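Local coordinates for protein putative D-lactate dehydrogenase (PDB 4ZGS) that serves as the pyruvate reductase of Chlamydomonas reinhardtii chloroplasts, binding NAD and probably forming D-lactate during fermentation, at residues A[43-48]-A[107-112]; A[136-141]-A[338-343]; A[142-147]-A[194-199]; A[187-192]-A[236-241]. All coordinates share one frame; numbering follows the deposited sequence.

Interaction 1 of 4, residues A[43-48]-A[107-112]; sequences TQYVKD and ALRCAG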
# COMPACT_ATOMS: atom_id res chain seq x y z
N THR A 43 21.91 11.06 5.64
CA THR A 43 21.00 9.96 5.35
C THR A 43 21.48 9.41 4.02
O THR A 43 22.51 9.86 3.51
CB THR A 43 19.52 10.41 5.29
OG1 THR A 43 19.40 11.59 4.51
CG2 THR A 43 19.01 10.73 6.68
N GLN A 44 20.77 8.46 3.45
CA GLN A 44 21.30 7.81 2.26
C GLN A 44 21.54 8.79 1.08
O GLN A 44 22.48 8.60 0.32
CB GLN A 44 20.41 6.68 1.80
CG GLN A 44 21.17 5.75 0.88
CD GLN A 44 22.48 5.30 1.50
OE1 GLN A 44 23.56 5.55 0.96
NE2 GLN A 44 22.41 4.65 2.66
N TYR A 45 20.66 9.77 0.89
CA TYR A 45 20.73 10.63 -0.29
C TYR A 45 21.91 11.60 -0.20
O TYR A 45 22.52 11.96 -1.21
CB TYR A 45 19.40 11.38 -0.50
CG TYR A 45 19.22 12.68 0.28
CD1 TYR A 45 19.55 13.91 -0.30
CD2 TYR A 45 18.71 12.69 1.59
CE1 TYR A 45 19.37 15.12 0.39
CE2 TYR A 45 18.53 13.89 2.30
CZ TYR A 45 18.86 15.10 1.69
OH TYR A 45 18.70 16.30 2.36
N VAL A 46 22.24 11.98 1.04
CA VAL A 46 23.37 12.85 1.33
C VAL A 46 24.67 12.10 1.09
O VAL A 46 25.63 12.67 0.58
CB VAL A 46 23.33 13.37 2.78
CG1 VAL A 46 24.45 14.40 3.00
CG2 VAL A 46 21.96 13.96 3.10
N LYS A 47 24.70 10.83 1.46
CA LYS A 47 25.86 10.00 1.14
C LYS A 47 25.99 9.93 -0.37
O LYS A 47 27.07 10.01 -0.91
CB LYS A 47 25.75 8.60 1.74
CG LYS A 47 25.83 8.52 3.26
CD LYS A 47 25.52 7.09 3.73
CE LYS A 47 25.65 6.92 5.26
NZ LYS A 47 25.65 5.46 5.66
N ASP A 48 24.89 9.70 -1.05
CA ASP A 48 24.96 9.57 -2.49
C ASP A 48 25.48 10.84 -3.21
O ASP A 48 26.37 10.74 -4.03
CB ASP A 48 23.59 9.16 -3.05
CG ASP A 48 23.13 7.76 -2.57
OD1 ASP A 48 23.98 6.93 -2.16
OD2 ASP A 48 21.91 7.49 -2.63
N ALA A 107 27.83 25.57 7.12
CA ALA A 107 27.33 25.56 5.73
C ALA A 107 26.04 24.77 5.62
O ALA A 107 26.00 23.57 5.90
CB ALA A 107 28.37 24.98 4.78
N LEU A 108 24.98 25.46 5.22
CA LEU A 108 23.72 24.83 4.97
C LEU A 108 23.75 24.25 3.55
O LEU A 108 24.11 24.94 2.61
CB LEU A 108 22.56 25.83 5.10
CG LEU A 108 22.02 26.41 6.42
CD1 LEU A 108 21.80 25.33 7.52
CD2 LEU A 108 22.84 27.55 6.93
N ARG A 109 23.32 23.00 3.42
CA ARG A 109 23.20 22.26 2.17
C ARG A 109 21.84 22.63 1.61
O ARG A 109 21.23 21.84 0.89
CB ARG A 109 23.25 20.74 2.34
CG ARG A 109 24.41 20.11 3.05
CD ARG A 109 23.90 19.07 4.07
NE ARG A 109 22.84 18.29 3.47
CZ ARG A 109 22.00 17.50 4.11
NH1 ARG A 109 22.09 17.30 5.42
NH2 ARG A 109 21.05 16.88 3.42
N CYS A 110 21.28 23.71 2.12
CA CYS A 110 19.93 24.14 1.76
C CYS A 110 19.83 25.67 1.66
O CYS A 110 20.79 26.36 1.93
CB CYS A 110 18.93 23.63 2.80
SG CYS A 110 19.41 24.16 4.48
N ALA A 111 18.67 26.20 1.33
CA ALA A 111 18.52 27.65 1.32
C ALA A 111 17.88 28.18 2.59
O ALA A 111 18.01 29.37 2.88
CB ALA A 111 17.66 28.07 0.12
N GLY A 112 17.24 27.32 3.38
CA GLY A 112 16.67 27.75 4.64
C GLY A 112 17.67 27.86 5.77
O GLY A 112 18.31 26.88 6.15

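Interaction 2 of 4, residues A[136-141]-A[338-343]; sequences PESVAE and FLTEEA. With NAD (nicotinamide-adenine-dinucleotide), chain I.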
# COMPACT_ATOMS: atom_id res chain seq x y z
N PRO A 136 15.52 25.89 -10.77
CA PRO A 136 14.10 26.26 -10.78
C PRO A 136 13.29 25.28 -11.65
O PRO A 136 12.09 25.12 -11.45
CB PRO A 136 14.10 27.68 -11.38
CG PRO A 136 15.39 27.76 -12.14
CD PRO A 136 16.37 26.93 -11.37
N GLU A 137 13.96 24.63 -12.60
CA GLU A 137 13.33 23.56 -13.36
C GLU A 137 12.89 22.40 -12.48
O GLU A 137 11.81 21.84 -12.71
CB GLU A 137 14.26 23.03 -14.44
CG GLU A 137 14.36 23.90 -15.64
CD GLU A 137 15.38 24.96 -15.46
OE1 GLU A 137 15.91 25.07 -14.32
OE2 GLU A 137 15.60 25.71 -16.46
N SER A 138 13.72 22.02 -11.52
CA SER A 138 13.40 20.87 -10.66
C SER A 138 12.07 21.05 -9.98
O SER A 138 11.22 20.16 -10.03
CB SER A 138 14.47 20.63 -9.61
OG SER A 138 15.60 19.99 -10.17
N VAL A 139 11.89 22.22 -9.37
CA VAL A 139 10.70 22.53 -8.59
C VAL A 139 9.50 22.68 -9.51
O VAL A 139 8.47 22.03 -9.30
CB VAL A 139 10.94 23.81 -7.71
CG1 VAL A 139 9.71 24.20 -6.92
CG2 VAL A 139 12.12 23.60 -6.78
N ALA A 140 9.66 23.45 -10.58
CA ALA A 140 8.55 23.66 -11.54
C ALA A 140 8.13 22.33 -12.16
O ALA A 140 6.97 22.08 -12.32
CB ALA A 140 8.94 24.64 -12.62
N GLU A 141 9.08 21.49 -12.55
CA GLU A 141 8.71 20.20 -13.09
C GLU A 141 7.99 19.33 -12.01
O GLU A 141 7.27 18.41 -12.35
CB GLU A 141 9.94 19.47 -13.64
CG GLU A 141 10.54 20.18 -14.85
CD GLU A 141 11.76 19.49 -15.43
OE1 GLU A 141 12.17 18.42 -14.92
OE2 GLU A 141 12.31 20.02 -16.42
N PHE A 338 12.51 19.94 -4.77
CA PHE A 338 13.89 20.34 -5.06
C PHE A 338 14.75 19.12 -5.23
O PHE A 338 15.92 19.22 -5.57
CB PHE A 338 14.51 21.17 -3.94
CG PHE A 338 15.06 20.32 -2.80
CD1 PHE A 338 14.19 19.58 -1.99
CD2 PHE A 338 16.42 20.19 -2.59
CE1 PHE A 338 14.69 18.77 -0.94
CE2 PHE A 338 16.92 19.38 -1.55
CZ PHE A 338 16.06 18.67 -0.73
N LEU A 339 14.21 17.96 -4.94
CA LEU A 339 15.12 16.84 -4.77
C LEU A 339 15.32 16.09 -6.08
O LEU A 339 14.59 15.16 -6.41
CB LEU A 339 14.60 15.91 -3.68
CG LEU A 339 15.50 14.79 -3.20
CD1 LEU A 339 16.63 15.31 -2.29
CD2 LEU A 339 14.58 13.74 -2.49
N THR A 340 16.44 16.40 -6.70
CA THR A 340 16.76 16.02 -8.05
C THR A 340 18.25 15.82 -8.15
O THR A 340 18.97 16.46 -7.42
CB THR A 340 16.25 17.11 -9.00
OG1 THR A 340 14.94 16.74 -9.47
CG2 THR A 340 17.19 17.33 -10.16
N GLU A 341 18.72 14.91 -9.00
CA GLU A 341 20.14 14.83 -9.28
C GLU A 341 20.72 16.23 -9.57
O GLU A 341 21.69 16.64 -8.94
CB GLU A 341 20.43 13.93 -10.49
CG GLU A 341 20.52 12.45 -10.22
CD GLU A 341 20.94 11.68 -11.46
OE1 GLU A 341 21.56 12.28 -12.35
OE2 GLU A 341 20.67 10.46 -11.53
N GLU A 342 20.14 16.92 -10.55
CA GLU A 342 20.62 18.24 -10.99
C GLU A 342 20.63 19.29 -9.86
O GLU A 342 21.58 20.07 -9.76
CB GLU A 342 19.82 18.77 -12.19
CG GLU A 342 19.97 17.94 -13.49
CD GLU A 342 19.02 16.70 -13.56
OE1 GLU A 342 18.29 16.46 -12.59
OE2 GLU A 342 19.01 15.98 -14.59
N ALA A 343 19.57 19.36 -9.06
CA ALA A 343 19.52 20.36 -7.99
C ALA A 343 20.55 20.08 -6.87
O ALA A 343 21.15 21.01 -6.34
CB ALA A 343 18.14 20.46 -7.41
PA NAD I . 11.69 34.15 -6.72
O1A NAD I . 12.10 35.39 -6.02
O2A NAD I . 12.35 34.38 -8.03
O5B NAD I . 10.10 34.03 -6.87
C5B NAD I . 9.21 34.74 -6.00
C4B NAD I . 8.36 35.70 -6.78
O4B NAD I . 7.05 35.94 -6.07
C3B NAD I . 9.02 37.02 -6.94
O3B NAD I . 9.05 37.43 -8.34
C2B NAD I . 8.22 37.98 -6.18
O2B NAD I . 8.25 39.27 -6.85
C1B NAD I . 6.85 37.42 -6.17
N9A NAD I . 6.03 37.95 -5.16
C8A NAD I . 6.43 38.73 -4.04
N7A NAD I . 5.31 39.07 -3.26
C5A NAD I . 4.22 38.53 -3.90
C6A NAD I . 2.81 38.49 -3.67
N6A NAD I . 2.23 39.13 -2.55
N1A NAD I . 2.08 37.87 -4.49
C2A NAD I . 2.43 37.28 -5.50
N3A NAD I . 3.66 37.20 -5.86
C4A NAD I . 4.67 37.82 -5.11
O3 NAD I . 12.29 32.84 -6.02
PN NAD I . 12.08 31.35 -6.55
O1N NAD I . 13.36 30.71 -6.97
O2N NAD I . 11.30 31.33 -7.81
O5D NAD I . 11.34 30.48 -5.44
C5D NAD I . 11.80 30.42 -4.08
C4D NAD I . 10.78 29.63 -3.35
O4D NAD I . 10.90 28.19 -3.68
C3D NAD I . 10.93 29.70 -1.89
O3D NAD I . 10.39 30.93 -1.36
C2D NAD I . 10.15 28.54 -1.46
O2D NAD I . 8.76 28.94 -1.33
C1D NAD I . 10.29 27.51 -2.52
N1N NAD I . 11.07 26.43 -2.08
C2N NAD I . 10.63 25.10 -2.29
C3N NAD I . 11.39 24.03 -1.83
C7N NAD I . 10.90 22.60 -2.05
O7N NAD I . 9.71 22.34 -2.02
N7N NAD I . 11.83 21.55 -2.28
C4N NAD I . 12.61 24.26 -1.17
C5N NAD I . 13.05 25.58 -0.96
C6N NAD I . 12.29 26.66 -1.41

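Interaction 3 of 4, residues A[142-147]-A[194-199]; sequences HAVALI and ARILKG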
# COMPACT_ATOMS: atom_id res chain seq x y z
N HIS A 142 8.20 19.61 -10.72
CA HIS A 142 7.55 18.76 -9.73
C HIS A 142 6.06 19.07 -9.61
O HIS A 142 5.24 18.16 -9.53
CB HIS A 142 8.24 18.90 -8.38
CG HIS A 142 7.79 17.87 -7.40
ND1 HIS A 142 8.24 16.57 -7.44
CD2 HIS A 142 6.97 17.95 -6.32
CE1 HIS A 142 7.70 15.89 -6.45
NE2 HIS A 142 6.92 16.70 -5.76
N ALA A 143 5.73 20.35 -9.57
CA ALA A 143 4.34 20.77 -9.60
C ALA A 143 3.61 20.23 -10.84
O ALA A 143 2.44 19.81 -10.78
CB ALA A 143 4.25 22.27 -9.55
N VAL A 144 4.32 20.24 -11.97
CA VAL A 144 3.73 19.78 -13.22
C VAL A 144 3.53 18.26 -13.08
O VAL A 144 2.59 17.68 -13.60
CB VAL A 144 4.61 20.14 -14.46
CG1 VAL A 144 3.99 19.62 -15.73
CG2 VAL A 144 4.73 21.63 -14.56
N ALA A 145 4.47 17.63 -12.39
CA ALA A 145 4.39 16.19 -12.10
C ALA A 145 3.11 15.86 -11.32
O ALA A 145 2.37 14.96 -11.67
CB ALA A 145 5.62 15.76 -11.33
N LEU A 146 2.85 16.64 -10.28
CA LEU A 146 1.68 16.46 -9.46
C LEU A 146 0.46 16.61 -10.31
O LEU A 146 -0.53 15.89 -10.14
CB LEU A 146 1.66 17.46 -8.29
CG LEU A 146 2.79 17.33 -7.26
CD1 LEU A 146 2.57 18.27 -6.09
CD2 LEU A 146 2.96 15.91 -6.79
N ILE A 147 0.49 17.59 -11.21
CA ILE A 147 -0.69 17.84 -12.03
C ILE A 147 -0.99 16.60 -12.89
O ILE A 147 -2.12 16.07 -12.90
CB ILE A 147 -0.51 19.10 -12.88
CG1 ILE A 147 -0.68 20.32 -11.97
CG2 ILE A 147 -1.62 19.18 -13.97
CD1 ILE A 147 -0.17 21.62 -12.59
N ALA A 194 5.24 28.37 -15.69
CA ALA A 194 4.59 29.02 -16.85
C ALA A 194 5.15 28.53 -18.19
O ALA A 194 4.38 28.18 -19.08
CB ALA A 194 4.71 30.50 -16.74
N ARG A 195 6.48 28.47 -18.32
CA ARG A 195 7.10 27.99 -19.56
C ARG A 195 6.64 26.56 -19.87
O ARG A 195 6.18 26.29 -20.98
CB ARG A 195 8.63 28.02 -19.48
CG ARG A 195 9.29 27.47 -20.75
CD ARG A 195 10.82 27.33 -20.65
NE ARG A 195 11.23 26.43 -19.55
CZ ARG A 195 11.16 25.10 -19.61
NH1 ARG A 195 11.54 24.36 -18.57
NH2 ARG A 195 10.66 24.50 -20.69
N ILE A 196 6.78 25.66 -18.90
CA ILE A 196 6.40 24.25 -19.07
C ILE A 196 4.91 24.07 -19.39
O ILE A 196 4.52 23.32 -20.32
CB ILE A 196 6.72 23.41 -17.80
CG1 ILE A 196 8.23 23.33 -17.53
CG2 ILE A 196 6.21 22.01 -17.96
CD1 ILE A 196 8.58 22.94 -16.04
N LEU A 197 4.06 24.76 -18.64
CA LEU A 197 2.63 24.54 -18.79
C LEU A 197 2.11 25.12 -20.13
O LEU A 197 1.23 24.53 -20.77
CB LEU A 197 1.87 25.11 -17.58
CG LEU A 197 1.98 24.24 -16.29
CD1 LEU A 197 1.69 25.02 -15.01
CD2 LEU A 197 1.05 23.04 -16.37
N LYS A 198 2.69 26.24 -20.58
CA LYS A 198 2.38 26.80 -21.92
C LYS A 198 2.83 25.79 -22.97
O LYS A 198 2.17 25.55 -23.97
CB LYS A 198 3.08 28.15 -22.12
CG LYS A 198 2.79 28.86 -23.43
CD LYS A 198 1.37 29.36 -23.40
CE LYS A 198 1.08 30.39 -24.49
NZ LYS A 198 -0.19 31.10 -24.14
N GLY A 199 3.98 25.17 -22.71
CA GLY A 199 4.55 24.21 -23.63
C GLY A 199 3.68 22.98 -23.76
O GLY A 199 3.66 22.37 -24.81

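Interaction 4 of 4, residues A[187-192]-A[236-241]; sequences GAIGQQ and TLHCPL. With NAD (nicotinamide-adenine-dinucleotide), chain I.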
# COMPACT_ATOMS: atom_id res chain seq x y z
N GLY A 187 8.41 34.40 -10.24
CA GLY A 187 9.85 34.43 -10.05
C GLY A 187 10.50 33.25 -10.75
O GLY A 187 9.89 32.64 -11.65
N ALA A 188 11.74 32.96 -10.37
CA ALA A 188 12.54 31.95 -11.06
C ALA A 188 11.78 30.64 -11.28
O ALA A 188 11.78 30.08 -12.38
CB ALA A 188 13.83 31.71 -10.29
N ILE A 189 11.11 30.15 -10.24
CA ILE A 189 10.33 28.92 -10.33
C ILE A 189 8.98 29.06 -11.08
O ILE A 189 8.68 28.27 -11.99
CB ILE A 189 10.06 28.39 -8.92
CG1 ILE A 189 11.38 27.91 -8.31
CG2 ILE A 189 9.07 27.28 -8.94
CD1 ILE A 189 11.35 27.67 -6.81
N GLY A 190 8.18 30.06 -10.72
CA GLY A 190 6.92 30.33 -11.42
C GLY A 190 7.15 30.55 -12.92
O GLY A 190 6.37 30.04 -13.76
N GLN A 191 8.23 31.25 -13.26
CA GLN A 191 8.59 31.44 -14.67
C GLN A 191 8.73 30.10 -15.38
O GLN A 191 8.26 29.95 -16.53
CB GLN A 191 9.88 32.26 -14.80
CG GLN A 191 10.32 32.55 -16.22
CD GLN A 191 11.65 33.29 -16.25
OE1 GLN A 191 11.92 34.14 -15.41
NE2 GLN A 191 12.51 32.94 -17.19
N GLN A 192 9.39 29.13 -14.73
CA GLN A 192 9.55 27.82 -15.34
C GLN A 192 8.20 27.09 -15.40
O GLN A 192 7.93 26.36 -16.36
CB GLN A 192 10.58 26.97 -14.60
CG GLN A 192 12.01 27.53 -14.68
CD GLN A 192 12.43 27.81 -16.13
OE1 GLN A 192 12.12 27.05 -17.04
NE2 GLN A 192 13.13 28.91 -16.34
N THR A 236 -1.46 27.02 -9.54
CA THR A 236 -0.21 26.54 -8.97
C THR A 236 0.52 27.67 -8.26
O THR A 236 0.82 28.69 -8.86
CB THR A 236 0.69 25.91 -10.03
OG1 THR A 236 1.95 25.59 -9.42
CG2 THR A 236 0.96 26.90 -11.17
N LEU A 237 0.78 27.48 -6.97
CA LEU A 237 1.33 28.56 -6.16
C LEU A 237 2.84 28.54 -6.21
O LEU A 237 3.45 27.52 -5.90
CB LEU A 237 0.86 28.43 -4.71
CG LEU A 237 -0.63 28.25 -4.51
CD1 LEU A 237 -0.98 28.21 -2.99
CD2 LEU A 237 -1.37 29.37 -5.23
N HIS A 238 3.45 29.60 -6.74
CA HIS A 238 4.90 29.77 -6.62
C HIS A 238 5.43 31.00 -5.86
O HIS A 238 6.64 31.19 -5.78
CB HIS A 238 5.48 29.65 -8.00
CG HIS A 238 5.19 28.32 -8.62
ND1 HIS A 238 5.96 27.20 -8.36
CD2 HIS A 238 4.14 27.89 -9.36
CE1 HIS A 238 5.43 26.16 -8.99
NE2 HIS A 238 4.33 26.55 -9.60
N CYS A 239 4.55 31.82 -5.30
CA CYS A 239 5.02 33.01 -4.60
C CYS A 239 5.69 32.64 -3.27
O CYS A 239 5.42 31.59 -2.68
CB CYS A 239 3.86 33.99 -4.34
SG CYS A 239 2.36 33.26 -3.59
N PRO A 240 6.58 33.53 -2.79
CA PRO A 240 7.20 33.37 -1.47
C PRO A 240 6.17 33.61 -0.39
O PRO A 240 5.10 34.14 -0.68
CB PRO A 240 8.28 34.46 -1.45
CG PRO A 240 7.73 35.52 -2.36
CD PRO A 240 7.00 34.77 -3.46
N LEU A 241 6.47 33.24 0.85
CA LEU A 241 5.52 33.47 1.91
C LEU A 241 5.71 34.86 2.51
O LEU A 241 6.72 35.14 3.16
CB LEU A 241 5.66 32.40 2.98
CG LEU A 241 4.63 32.45 4.09
CD1 LEU A 241 3.24 32.36 3.47
CD2 LEU A 241 4.88 31.28 5.03
PA NAD I . 11.69 34.15 -6.72
O1A NAD I . 12.10 35.39 -6.02
O2A NAD I . 12.35 34.38 -8.03
O5B NAD I . 10.10 34.03 -6.87
C5B NAD I . 9.21 34.74 -6.00
C4B NAD I . 8.36 35.70 -6.78
O4B NAD I . 7.05 35.94 -6.07
C3B NAD I . 9.02 37.02 -6.94
O3B NAD I . 9.05 37.43 -8.34
C2B NAD I . 8.22 37.98 -6.18
O2B NAD I . 8.25 39.27 -6.85
C1B NAD I . 6.85 37.42 -6.17
N9A NAD I . 6.03 37.95 -5.16
C8A NAD I . 6.43 38.73 -4.04
N7A NAD I . 5.31 39.07 -3.26
C5A NAD I . 4.22 38.53 -3.90
C6A NAD I . 2.81 38.49 -3.67
N6A NAD I . 2.23 39.13 -2.55
N1A NAD I . 2.08 37.87 -4.49
C2A NAD I . 2.43 37.28 -5.50
N3A NAD I . 3.66 37.20 -5.86
C4A NAD I . 4.67 37.82 -5.11
O3 NAD I . 12.29 32.84 -6.02
PN NAD I . 12.08 31.35 -6.55
O1N NAD I . 13.36 30.71 -6.97
O2N NAD I . 11.30 31.33 -7.81
O5D NAD I . 11.34 30.48 -5.44
C5D NAD I . 11.80 30.42 -4.08
C4D NAD I . 10.78 29.63 -3.35
O4D NAD I . 10.90 28.19 -3.68
C3D NAD I . 10.93 29.70 -1.89
O3D NAD I . 10.39 30.93 -1.36
C2D NAD I . 10.15 28.54 -1.46
O2D NAD I . 8.76 28.94 -1.33
C1D NAD I . 10.29 27.51 -2.52
N1N NAD I . 11.07 26.43 -2.08
C2N NAD I . 10.63 25.10 -2.29
C3N NAD I . 11.39 24.03 -1.83
C7N NAD I . 10.90 22.60 -2.05
O7N NAD I . 9.71 22.34 -2.02
N7N NAD I . 11.83 21.55 -2.28
C4N NAD I . 12.61 24.26 -1.17
C5N NAD I . 13.05 25.58 -0.96
C6N NAD I . 12.29 26.66 -1.41

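Interaction 1 of 4, residues A[43-48]-A[107-112]
Arg109 sets its guanidinium group against Val46, over one face, and Tyr45, at the edge, and gives up more surface than either. Its CG starts anti to its own carbonyl carbon (chi1 -55°), and two further bends, at chi2 and chi3, carry the group over to helix 44-57. Val46 points toward it and meets it at about a right angle. Val46 CG1 stands over the centre of one guanidinium face, 4.1 Å above the plane, while Val46 CG2 lies 3.1 Å from Arg109 NH2, a tight fit. Tyr45, one residue earlier on the helix, reaches the same nitrogen from another direction with its phenol: OH lies 2.6 Å from Arg109 NH2, at the guanidinium edge and near its plane. The angle there is too poor for a hydrogen bond, and ring and guanidinium planes stand 55° apart, so this is a close polar approach and not a stack. A leucine in place of Tyr45 would probably leave NH2 without its phenol oxygen neighbour and let the guanidinium turn more loosely against Val46. The contact belongs to the flavodoxin-like domain, a parallel sheet of order 2-1-3-4-5. Arg109 leaves the end of strand 105-108, its backbone bonded to Leu84 of adjacent strand 81-84; its side chain touches Val83, Phe85 and, on helix 341-359, Ile347, while Tyr45 also packs on Val172 of the second subunit.

Interaction 2 of 4, residues A[136-141]-A[338-343]
Ser138 meets Thr340 and Ala343 where helix 136-151 passes the start of helix 341-359, in the hinge region between the two domains of a D-isomer-specific 2-hydroxyacid dehydrogenase. The serine points toward the partner segment. Ser138 CB lies 3.9 Å from Thr340 OG1 and a little farther from Thr340 CB. Beyond it, OG is turned anti to the serine carbonyl carbon (chi1 -77°), which sets it against the threonine: Thr340 CG2 is 3.1 Å from Ser138 OG, and Thr340 CB is almost as near. The methyl of Ala343, in the first turn of its helix, closes on the same oxygen, with Ala343 CB 3.8 Å from Ser138 OG. This buried hydroxyl is satisfied across the subunit interface, by a hydrogen bond with Glu175 of the second subunit, so the hinge and the interface share one atom. A second, purely apolar touch lies beside it: Val139 CG2 approaches Phe338 CA at 4.1 Å. Phe338 turns its side chain away from helix 136-151, with CG between the backbone N and the carbonyl carbon (chi1 82°). The ring thereby comes to the nicotinamide end of NAD, which it meets obliquely, and it also meets the ring of Tyr134. The carboxamide nitrogen N7N of NAD lies 3.1 Å from Phe338 CD1 and 3.0 Å from the backbone N of Phe338.

Interaction 3 of 4, residues A[142-147]-A[194-199]
Leu146 N donates to His142 O at 2.9 Å, one of the regular helical bonds of segment 142-147 that present Val144 and Ile147 together to Ile196 and Leu197 on the other helix. Val144 has the largest share of the contact. It points toward the partner helix, and because CG2 is anti to its carbonyl carbon while CG1 is anti to N (chi1 179°), both methyls face Ile196: CG2 of Val144 lies 3.7 Å from Ile196 CG2, and its CG1 is only slightly farther from the same methyl. The same Val144 CG2 lies 4.2 Å from Leu197 CG, as the two side chains slide past each other in opposite directions. The helices are those of the Rossmann-type NAD-binding domain, 188-200 being the one that follows strand 180-184. Over these short segments their axes run at 38° to each other and come within 10.5 Å, a spacing that these branched aliphatic chains fill. One turn on from Val144, Ile147 reaches out with CD1 to touch Leu197 CD2 at 4.2 Å. Ile147 also rests on Ile234, Met262 and Ile264 of the parallel sheet beneath, while Val144 packs as well on Phe148 of the second subunit.

Interaction 4 of 4, residues A[187-192]-A[236-241]
Ile189 lays its CG2 methyl against the imidazole of His238, 3.2 Å from ND1 and somewhat farther from CE1; the two side chains cross at about a right angle and the methyl meets the ring obliquely. Chi1 of -68° splits the isoleucine between two tasks: CG2, anti to the backbone N, goes to the histidine, while CG1 leads Ile189 CD1 to the nicotinamide ribose and its phosphate ester, 3.1 Å from O5D of NAD. Next to it, Gly190 brings its CA to 3.8 Å from His238 CB, an approach with little room for a side chain on the glycine. The imidazole is further tied by a weak hydrogen bond from its NE2 to Thr236 OG1. The turn into helix 188-200 also holds the coenzyme's pyrophosphate: Ile189 N donates to O2N of NAD at 2.7 Å and nearly straight (173°), and Ala188 N to O2A of NAD at 2.8 Å. Gly187 and Gly190 fit the GxGxxG pattern of Rossmann folds; a CB on Gly187 would collide with the NAD oxygen O5B. An alanine in place of Ile189 would keep the backbone bond but is likely to open a gap between the His238 ring and the ribose, leaving the imidazole without the methyl that braces it. Strand 234-237, which leads to His238, runs between strands 180-184 and 261-265, and His238 pairs through its backbone with Val184; Ile189 also leans on Val139 of helix 136-151.

Overall arrangement
Interaction 1 comes first along the chain, in the flavodoxin-like domain, its centre about 26 and 23 Å from those of interactions 3 and 4 in the Rossmann-type domain. Interaction 2 lies between, touching interaction 1 through Tyr45 and Leu339, and its loop encloses both others. Interactions 2, 3 and 4 have centres about 12 to 13 Å apart: helix 136-151 serves 2 and 3, helix 188-200 serves 3 and 4, and segments of 3 and 4 alternate along the chain. NAD touches 2 at its nicotinamide end and 4 at its pyrophosphate, and these two also pack directly on each other, so hinge and coenzyme-binding turn are continuous; 1, 2 and 3 reach the second subunit.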